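Local coordinates for SusD-like carbohydrate binding protein BF1063 (Bacteroides fragilis NCTC 9343, PDB 3I4G) that probably binds carbohydrate at the cell surface and contributes to glycan capture at the outer membrane, at residues Ser77-Leu81 with Arg503-Asn507; Phe134-Tyr139 with Tyr455-Met459; Cys170-Thr175 with Phe203-Cys208. Residue numbers count along the deposited sequence, not the author numbering.

Contact 1 (Ser77-Leu81 with Arg503-Asn507); sequences SSGNL and RAFRN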
loop_
_atom_site.group_PDB
_atom_site.type_symbol
_atom_site.label_atom_id
_atom_site.label_comp_id
_atom_site.label_asym_id
_atom_site.label_seq_id
_atom_site.Cartn_x
_atom_site.Cartn_y
_atom_site.Cartn_z
ATOM N N SER A 77 -9.245 -6.003 10.616
ATOM C CA SER A 77 -9.456 -7.233 9.848
ATOM C C SER A 77 -9.265 -8.518 10.636
ATOM O O SER A 77 -9.171 -9.592 10.028
ATOM C CB SER A 77 -8.539 -7.242 8.629
ATOM O OG SER A 77 -7.206 -7.262 9.024
ATOM N N SER A 78 -9.265 -8.465 11.964
ATOM C CA SER A 78 -9.093 -9.695 12.755
ATOM C C SER A 78 -10.383 -10.348 13.218
ATOM O O SER A 78 -10.327 -11.418 13.837
ATOM C CB SER A 78 -8.255 -9.400 13.979
ATOM O OG SER A 78 -9.003 -8.605 14.905
ATOM N N GLY A 79 -11.514 -9.728 12.942
ATOM C CA GLY A 79 -12.810 -10.218 13.397
ATOM C C GLY A 79 -13.386 -9.400 14.548
ATOM O O GLY A 79 -14.448 -9.721 15.044
ATOM N N ASN A 80 -12.690 -8.342 14.957
ATOM C CA ASN A 80 -13.054 -7.544 16.123
ATOM C C ASN A 80 -13.349 -6.100 15.804
ATOM O O ASN A 80 -13.357 -5.258 16.725
ATOM C CB ASN A 80 -11.937 -7.664 17.168
ATOM C CG ASN A 80 -11.940 -9.017 17.874
ATOM O OD1 ASN A 80 -12.995 -9.563 18.184
ATOM N ND2 ASN A 80 -10.767 -9.524 18.187
ATOM N N LEU A 81 -13.658 -5.787 14.555
ATOM C CA LEU A 81 -13.968 -4.387 14.213
ATOM C C LEU A 81 -15.360 -3.991 14.654
ATOM O O LEU A 81 -16.343 -4.650 14.309
ATOM C CB LEU A 81 -13.849 -4.176 12.706
ATOM C CG LEU A 81 -14.081 -2.764 12.171
ATOM C CD1 LEU A 81 -13.176 -1.749 12.840
ATOM C CD2 LEU A 81 -13.868 -2.783 10.679
ATOM N N ARG A 503 -6.047 -14.385 13.696
ATOM C CA ARG A 503 -7.217 -13.650 13.206
ATOM C C ARG A 503 -8.385 -14.603 12.995
ATOM O O ARG A 503 -8.194 -15.808 12.790
ATOM C CB ARG A 503 -6.942 -12.924 11.901
ATOM C CG ARG A 503 -5.869 -11.868 11.925
ATOM C CD ARG A 503 -5.785 -11.169 10.575
ATOM N NE ARG A 503 -4.711 -10.200 10.516
ATOM C CZ ARG A 503 -3.481 -10.447 10.102
ATOM N NH1 ARG A 503 -3.107 -11.647 9.672
ATOM N NH2 ARG A 503 -2.615 -9.443 10.111
ATOM N N ALA A 504 -9.580 -14.039 13.033
ATOM C CA ALA A 504 -10.814 -14.766 12.717
ATOM C C ALA A 504 -11.747 -13.810 11.957
ATOM O O ALA A 504 -12.884 -13.507 12.366
ATOM C CB ALA A 504 -11.466 -15.324 13.957
ATOM N N PHE A 505 -11.258 -13.328 10.812
ATOM C CA PHE A 505 -12.026 -12.455 9.923
ATOM C C PHE A 505 -13.401 -13.046 9.648
ATOM O O PHE A 505 -13.526 -14.250 9.351
ATOM C CB PHE A 505 -11.232 -12.315 8.619
ATOM C CG PHE A 505 -11.828 -11.423 7.553
ATOM C CD1 PHE A 505 -12.881 -11.839 6.769
ATOM C CD2 PHE A 505 -11.221 -10.211 7.232
ATOM C CE1 PHE A 505 -13.348 -11.043 5.748
ATOM C CE2 PHE A 505 -11.694 -9.422 6.197
ATOM C CZ PHE A 505 -12.741 -9.840 5.465
ATOM N N ARG A 506 -14.441 -12.233 9.733
ATOM C CA ARG A 506 -15.792 -12.721 9.572
ATOM C C ARG A 506 -16.319 -12.570 8.150
ATOM O O ARG A 506 -16.294 -11.464 7.581
ATOM C CB ARG A 506 -16.715 -11.927 10.500
ATOM C CG ARG A 506 -16.416 -12.032 11.968
ATOM C CD ARG A 506 -17.097 -10.965 12.807
ATOM N NE ARG A 506 -16.541 -9.655 12.536
ATOM C CZ ARG A 506 -16.874 -8.550 13.170
ATOM N NH1 ARG A 506 -17.781 -8.568 14.148
ATOM N NH2 ARG A 506 -16.281 -7.432 12.853
ATOM N N ASN A 507 -16.801 -13.666 7.564
ATOM C CA ASN A 507 -17.391 -13.642 6.242
ATOM C C ASN A 507 -18.912 -13.605 6.397
ATOM O O ASN A 507 -19.483 -14.556 6.905
ATOM C CB ASN A 507 -16.946 -14.863 5.460
ATOM C CG ASN A 507 -17.333 -14.780 3.997
ATOM O OD1 ASN A 507 -17.609 -13.696 3.465
ATOM N ND2 ASN A 507 -17.327 -15.941 3.308
HETATM O O HOH W 1 -5.588 -7.633 11.114
HETATM O O HOH W 2 -18.263 -6.166 15.635
#
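Two direct hydrogen bonds join the glycine-terminated C-terminal end of helix 72-78 to the loop that follows strand 497-502 in this SusD-like fold. The shorter runs from Ala504 N to Ser78 O at 2.8 Å and is purely backbone, using a carbonyl just before the chain leaves the helix at Gly79. In the other, Arg506 NH2 donates to Leu81 O over 3.1 Å; this guanidinium also forms a salt bridge with Asp510, so arginine, with several donors, suits a place where a charge and a carbonyl must both be met. A water reinforces it, accepting from Arg506 NH1 at 2.9 Å and donating to Leu81 O at 2.8 Å. At the other end of the contact a second water links Arg503 NE (2.8 Å) with Ser77 OG (2.7 Å), while Ser77 OG also bonds to Leu59 and Arg503 NH2 to His58 and Ala63.

Between these bonds the chain turns at Gly79, the first residue to leave helical geometry. Its positive phi of 106° suits glycine, and so does the crowding: a beta carbon here would lie 2.3 Å from Ala504 O. Without one, Gly79 CA approaches Ala504 O to 3.4 Å in a CA-H...O contact.

Packing completes the join. The aliphatic part of Arg503 lies along Ser78, with CG 4.0 Å from Ser78 CB. Phe505, whose ring meets Tyr511 edge-to-face and also touches Met459 of helix 454-461, turns its edge to the helix end, bringing CD2 to 3.5 Å from Ser77 O.

Contact 2 (Phe134-Tyr139 with Tyr455-Met459); sequences FYLASY and YWDIM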
loop_
_atom_site.group_PDB
_atom_site.type_symbol
_atom_site.label_atom_id
_atom_site.label_comp_id
_atom_site.label_asym_id
_atom_site.label_seq_id
_atom_site.Cartn_x
_atom_site.Cartn_y
_atom_site.Cartn_z
ATOM N N PHE A 134 -12.643 6.622 -4.062
ATOM C CA PHE A 134 -12.147 5.308 -4.421
ATOM C C PHE A 134 -11.822 4.496 -3.175
ATOM O O PHE A 134 -12.245 3.340 -3.061
ATOM C CB PHE A 134 -10.905 5.453 -5.342
ATOM C CG PHE A 134 -10.108 4.190 -5.469
ATOM C CD1 PHE A 134 -10.446 3.214 -6.377
ATOM C CD2 PHE A 134 -9.030 3.962 -4.636
ATOM C CE1 PHE A 134 -9.754 2.052 -6.448
ATOM C CE2 PHE A 134 -8.312 2.791 -4.708
ATOM C CZ PHE A 134 -8.692 1.836 -5.617
ATOM N N TYR A 135 -11.096 5.079 -2.254
ATOM C CA TYR A 135 -10.783 4.371 -1.022
ATOM C C TYR A 135 -12.012 4.211 -0.095
ATOM O O TYR A 135 -12.230 3.143 0.455
ATOM C CB TYR A 135 -9.621 5.043 -0.292
ATOM C CG TYR A 135 -8.299 4.961 -0.989
ATOM C CD1 TYR A 135 -7.613 3.759 -1.047
ATOM C CD2 TYR A 135 -7.700 6.070 -1.546
ATOM C CE1 TYR A 135 -6.398 3.679 -1.703
ATOM C CE2 TYR A 135 -6.503 5.996 -2.202
ATOM C CZ TYR A 135 -5.865 4.784 -2.280
ATOM O OH TYR A 135 -4.646 4.705 -2.913
ATOM N N LEU A 136 -12.837 5.245 0.046
ATOM C CA LEU A 136 -14.077 5.071 0.809
ATOM C C LEU A 136 -14.923 3.935 0.265
ATOM O O LEU A 136 -15.463 3.113 1.011
ATOM C CB LEU A 136 -14.865 6.363 0.832
ATOM C CG LEU A 136 -14.289 7.530 1.624
ATOM C CD1 LEU A 136 -15.044 8.782 1.261
ATOM C CD2 LEU A 136 -14.355 7.248 3.110
ATOM N N ALA A 137 -15.098 3.913 -1.045
ATOM C CA ALA A 137 -15.875 2.877 -1.732
ATOM C C ALA A 137 -15.242 1.489 -1.615
ATOM O O ALA A 137 -15.960 0.504 -1.661
ATOM C CB ALA A 137 -16.044 3.221 -3.245
ATOM N N SER A 138 -13.919 1.419 -1.470
ATOM C CA SER A 138 -13.274 0.137 -1.294
ATOM C C SER A 138 -13.608 -0.514 0.045
ATOM O O SER A 138 -13.713 -1.747 0.131
ATOM C CB SER A 138 -11.755 0.298 -1.397
ATOM O OG SER A 138 -11.337 0.686 -2.704
ATOM N N TYR A 139 -13.786 0.291 1.090
ATOM C CA TYR A 139 -13.856 -0.242 2.442
ATOM C C TYR A 139 -15.184 0.000 3.146
ATOM O O TYR A 139 -15.763 -0.944 3.698
ATOM C CB TYR A 139 -12.673 0.321 3.251
ATOM C CG TYR A 139 -11.312 -0.030 2.642
ATOM C CD1 TYR A 139 -10.950 -1.353 2.459
ATOM C CD2 TYR A 139 -10.425 0.941 2.258
ATOM C CE1 TYR A 139 -9.736 -1.677 1.908
ATOM C CE2 TYR A 139 -9.192 0.632 1.713
ATOM C CZ TYR A 139 -8.861 -0.687 1.560
ATOM O OH TYR A 139 -7.620 -1.065 1.045
ATOM N N TYR A 455 -3.910 -5.769 1.476
ATOM C CA TYR A 455 -5.243 -5.786 2.057
ATOM C C TYR A 455 -6.266 -5.409 1.000
ATOM O O TYR A 455 -7.311 -6.110 0.875
ATOM C CB TYR A 455 -5.283 -4.865 3.273
ATOM C CG TYR A 455 -6.606 -4.768 3.977
ATOM C CD1 TYR A 455 -7.156 -5.840 4.662
ATOM C CD2 TYR A 455 -7.302 -3.597 3.970
ATOM C CE1 TYR A 455 -8.380 -5.722 5.292
ATOM C CE2 TYR A 455 -8.491 -3.454 4.622
ATOM C CZ TYR A 455 -9.030 -4.519 5.298
ATOM O OH TYR A 455 -10.228 -4.384 5.961
ATOM N N TRP A 456 -6.024 -4.338 0.254
ATOM C CA TRP A 456 -6.948 -3.955 -0.813
ATOM C C TRP A 456 -7.174 -5.135 -1.759
ATOM O O TRP A 456 -8.297 -5.412 -2.180
ATOM C CB TRP A 456 -6.376 -2.732 -1.538
ATOM C CG TRP A 456 -7.298 -2.156 -2.528
ATOM C CD1 TRP A 456 -8.387 -1.381 -2.248
ATOM C CD2 TRP A 456 -7.257 -2.321 -3.950
ATOM N NE1 TRP A 456 -9.055 -1.065 -3.416
ATOM C CE2 TRP A 456 -8.385 -1.633 -4.483
ATOM C CE3 TRP A 456 -6.382 -2.965 -4.831
ATOM C CZ2 TRP A 456 -8.655 -1.590 -5.853
ATOM C CZ3 TRP A 456 -6.649 -2.890 -6.187
ATOM C CH2 TRP A 456 -7.773 -2.211 -6.678
ATOM N N ASP A 457 -6.120 -5.854 -2.119
ATOM C CA ASP A 457 -6.266 -6.984 -3.032
ATOM C C ASP A 457 -7.056 -8.149 -2.438
ATOM O O ASP A 457 -7.970 -8.675 -3.078
ATOM C CB ASP A 457 -4.900 -7.519 -3.454
ATOM C CG ASP A 457 -4.161 -6.645 -4.448
ATOM O OD1 ASP A 457 -4.781 -5.833 -5.170
ATOM O OD2 ASP A 457 -2.920 -6.854 -4.533
ATOM N N ILE A 458 -6.728 -8.581 -1.214
ATOM C CA ILE A 458 -7.404 -9.748 -0.657
ATOM C C ILE A 458 -8.891 -9.423 -0.375
ATOM O O ILE A 458 -9.760 -10.294 -0.492
ATOM C CB ILE A 458 -6.702 -10.361 0.553
ATOM C CG1 ILE A 458 -6.636 -9.373 1.709
ATOM C CG2 ILE A 458 -5.299 -10.822 0.154
ATOM C CD1 ILE A 458 -5.919 -9.954 2.976
HETATM N N MSE A 459 -9.188 -8.170 -0.110
HETATM C CA MSE A 459 -10.579 -7.726 0.012
HETATM C C MSE A 459 -11.325 -7.784 -1.314
HETATM O O MSE A 459 -12.376 -8.426 -1.395
HETATM C CB MSE A 459 -10.583 -6.316 0.596
HETATM C CG MSE A 459 -10.158 -6.230 2.091
HETATM SE SE MSE A 459 -11.482 -6.733 3.365
HETATM C CE MSE A 459 -12.361 -4.979 3.450
HETATM O O HOH W 3 -4.429 -2.118 1.298
#
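Large aromatic side chains fill the space between helices 116-139 and 454-461, whose local axes come no closer than 11.4 Å and cross at 48°. At that separation the backbones cannot mesh closely, and even the nearest CA atoms, of Ser138 and Trp456, are 7.5 Å apart. Trp456 is the main projection from its helix. Its indole enters the hollow between Phe134 and Tyr139, which lies over Ser138, the smallest of the three residues of 134-139 that touch the other segment. Serine suits the floor of the hollow because it leaves room for the indole and offers it an acceptor: Trp456 NE1 donates to Ser138 OG at 3.0 Å, and that hydroxyl in turn donates to Phe134 O at 2.8 Å.

On one side of the hollow, Phe134 CZ presses to 3.4 Å from Trp456 CZ2, the two rings meeting obliquely. On the other, Tyr139 is the reciprocal bump, reaching across between Tyr455, Trp456 and Met459. Its OH lies 3.3 Å from Trp456 CB, and its CE1 lies 3.5 Å from Tyr455 CE2, the two tyrosine rings nearly parallel but slid apart. Met459, a selenomethionine, is flexible enough to fill the remaining space, placing CE 4.0 Å from Tyr139 CD1 at the ring edge.

The cluster continues beyond the two helices: Trp513 stacks on Tyr139 and bonds to the Tyr455 hydroxyl, and Arg206 makes a cation-pi contact with Trp456. Phe134, Tyr139, Tyr455 and Trp456 thus form a buried aromatic cluster, joining parts of the chain more than 300 residues apart in sequence within this SusD-like fold.

Contact 3 (Cys170-Thr175 with Phe203-Cys208); sequences CVTEFT and FLGRTC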
loop_
_atom_site.group_PDB
_atom_site.type_symbol
_atom_site.label_atom_id
_atom_site.label_comp_id
_atom_site.label_asym_id
_atom_site.label_seq_id
_atom_site.Cartn_x
_atom_site.Cartn_y
_atom_site.Cartn_z
ATOM N N CYS A 170 -16.596 7.576 -10.020
ATOM C CA CYS A 170 -15.129 7.597 -10.027
ATOM C C CYS A 170 -14.595 7.345 -11.429
ATOM O O CYS A 170 -13.629 7.960 -11.834
ATOM C CB CYS A 170 -14.552 6.583 -9.069
ATOM S SG CYS A 170 -14.664 7.013 -7.304
ATOM N N VAL A 171 -15.212 6.437 -12.178
ATOM C CA VAL A 171 -14.790 6.222 -13.571
ATOM C C VAL A 171 -14.873 7.527 -14.362
ATOM O O VAL A 171 -13.920 7.926 -15.042
ATOM C CB VAL A 171 -15.629 5.119 -14.244
ATOM C CG1 VAL A 171 -15.465 5.152 -15.761
ATOM C CG2 VAL A 171 -15.272 3.739 -13.649
ATOM N N THR A 172 -16.005 8.222 -14.251
ATOM C CA THR A 172 -16.189 9.470 -14.972
ATOM C C THR A 172 -15.142 10.488 -14.538
ATOM O O THR A 172 -14.523 11.165 -15.387
ATOM C CB THR A 172 -17.592 10.024 -14.721
ATOM O OG1 THR A 172 -18.551 9.042 -15.162
ATOM C CG2 THR A 172 -17.796 11.369 -15.446
ATOM N N GLU A 173 -14.936 10.637 -13.243
ATOM C CA GLU A 173 -13.998 11.616 -12.723
ATOM C C GLU A 173 -12.541 11.321 -13.076
ATOM O O GLU A 173 -11.801 12.226 -13.470
ATOM C CB GLU A 173 -14.164 11.705 -11.206
ATOM C CG GLU A 173 -15.480 12.312 -10.756
ATOM C CD GLU A 173 -15.651 13.752 -11.188
ATOM O OE1 GLU A 173 -14.818 14.591 -10.768
ATOM O OE2 GLU A 173 -16.638 14.064 -11.930
ATOM N N PHE A 174 -12.095 10.079 -12.929
ATOM C CA PHE A 174 -10.710 9.749 -13.281
ATOM C C PHE A 174 -10.487 9.887 -14.770
ATOM O O PHE A 174 -9.394 10.317 -15.191
ATOM C CB PHE A 174 -10.316 8.334 -12.841
ATOM C CG PHE A 174 -10.125 8.170 -11.348
ATOM C CD1 PHE A 174 -9.283 9.005 -10.643
ATOM C CD2 PHE A 174 -10.763 7.157 -10.667
ATOM C CE1 PHE A 174 -9.111 8.869 -9.286
ATOM C CE2 PHE A 174 -10.574 7.017 -9.309
ATOM C CZ PHE A 174 -9.760 7.877 -8.629
ATOM N N THR A 175 -11.500 9.555 -15.576
ATOM C CA THR A 175 -11.367 9.692 -17.022
ATOM C C THR A 175 -11.209 11.172 -17.430
ATOM O O THR A 175 -10.336 11.533 -18.214
ATOM C CB THR A 175 -12.572 9.076 -17.735
ATOM O OG1 THR A 175 -12.641 7.683 -17.427
ATOM C CG2 THR A 175 -12.487 9.250 -19.261
ATOM N N PHE A 203 -5.578 4.798 -11.368
ATOM C CA PHE A 203 -6.723 4.740 -10.473
ATOM C C PHE A 203 -8.015 4.379 -11.199
ATOM O O PHE A 203 -8.855 3.681 -10.636
ATOM C CB PHE A 203 -6.880 6.033 -9.671
ATOM C CG PHE A 203 -6.021 6.054 -8.452
ATOM C CD1 PHE A 203 -6.511 5.537 -7.266
ATOM C CD2 PHE A 203 -4.726 6.545 -8.466
ATOM C CE1 PHE A 203 -5.739 5.508 -6.114
ATOM C CE2 PHE A 203 -3.955 6.537 -7.293
ATOM C CZ PHE A 203 -4.459 5.976 -6.140
ATOM N N LEU A 204 -8.153 4.814 -12.436
ATOM C CA LEU A 204 -9.269 4.350 -13.265
ATOM C C LEU A 204 -9.236 2.839 -13.380
ATOM O O LEU A 204 -10.263 2.170 -13.215
ATOM C CB LEU A 204 -9.198 4.971 -14.667
ATOM C CG LEU A 204 -10.207 4.518 -15.693
ATOM C CD1 LEU A 204 -11.639 4.794 -15.193
ATOM C CD2 LEU A 204 -9.960 5.226 -17.017
ATOM N N GLY A 205 -8.087 2.276 -13.726
ATOM C CA GLY A 205 -7.956 0.834 -13.798
ATOM C C GLY A 205 -8.284 0.133 -12.508
ATOM O O GLY A 205 -8.993 -0.884 -12.523
ATOM N N ARG A 206 -7.798 0.635 -11.372
ATOM C CA ARG A 206 -8.139 0.012 -10.106
ATOM C C ARG A 206 -9.649 0.107 -9.834
ATOM O O ARG A 206 -10.252 -0.840 -9.295
ATOM C CB ARG A 206 -7.396 0.663 -8.923
ATOM C CG ARG A 206 -5.908 0.398 -8.797
ATOM C CD ARG A 206 -5.426 1.009 -7.503
ATOM N NE ARG A 206 -4.051 0.675 -7.163
ATOM C CZ ARG A 206 -3.516 1.043 -6.025
ATOM N NH1 ARG A 206 -4.212 1.803 -5.179
ATOM N NH2 ARG A 206 -2.289 0.687 -5.736
ATOM N N THR A 207 -10.255 1.225 -10.189
ATOM C CA THR A 207 -11.717 1.390 -10.015
ATOM C C THR A 207 -12.439 0.331 -10.825
ATOM O O THR A 207 -13.360 -0.331 -10.334
ATOM C CB THR A 207 -12.143 2.787 -10.444
ATOM O OG1 THR A 207 -11.513 3.748 -9.597
ATOM C CG2 THR A 207 -13.677 2.973 -10.357
ATOM N N CYS A 208 -12.033 0.128 -12.065
ATOM C CA CYS A 208 -12.682 -0.869 -12.893
ATOM C C CYS A 208 -12.515 -2.287 -12.331
ATOM O O CYS A 208 -13.418 -3.114 -12.435
ATOM C CB CYS A 208 -12.151 -0.823 -14.323
ATOM S SG CYS A 208 -12.517 0.652 -15.288
#
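Helices 163-180 and 197-211 form an antiparallel pair, at 166° between their local directions, and their axes approach to 9.3 Å. Phe203 opens the second segment. Its CB sits over the face of the Phe174 ring, 3.7 Å from the centroid, in a CH-pi contact, while its own ring leads away, nearly parallel to that of Phe174 but slid aside. Leu204, at the closest CA pair (5.6 Å from Phe174), is branched and flexible enough to meet three residues: its CB lies 4.0 Å from Phe174 CB, and its forked end reaches both Val171 and Thr175, the closest side-chain pairs being CD1 to Val171 CG1 at 3.9 Å and CD2 to Thr175 OG1 at 3.7 Å.

One turn on, Thr207 points toward the first helix. Threonine fits here by doing two jobs: its methyl CG2 packs 3.7 Å from Val171 CG2 and 3.9 Å from Cys170 CB, while its OG1, at the edge of the Phe174 ring, is satisfied by donating to Phe203 O at 2.9 Å. Thr175 likewise satisfies its hydroxyl on Val171 O. Cys208 ends the segment with a loose contact, SG lying 4.5 Å from Val171 CG2.

Such pairing is consistent with the TPR-like helical packing of the SusD family. Around it, helix 116-139 covers Phe174, Phe203 and Thr207 through Ala130, Phe134 and Tyr135, helix 214-227 meets Leu204 and Cys208, and strand 380-386 lies against Phe203.

From the N terminus, the chain first passes 77-81, then 134-139, and next 170-175 and 203-208, which close contact 3 across a partly helical connection of 27 residues. It returns at 455-459 to close contact 2 and at 503-507 to close contact 1. The three are therefore nested without crossing: contact 3 within contact 2, and contact 2 within contact 1. Contact 3 is local helix pairing, whereas the outer two bring N-terminal helices to C-terminal parts of the chain. Contact 2 lies between the others and touches both, through Phe134 and Thr207 on one side and Tyr455 and Ser77 on the other. Contacts 1 and 3 remain about 17 Å apart at their nearest atoms.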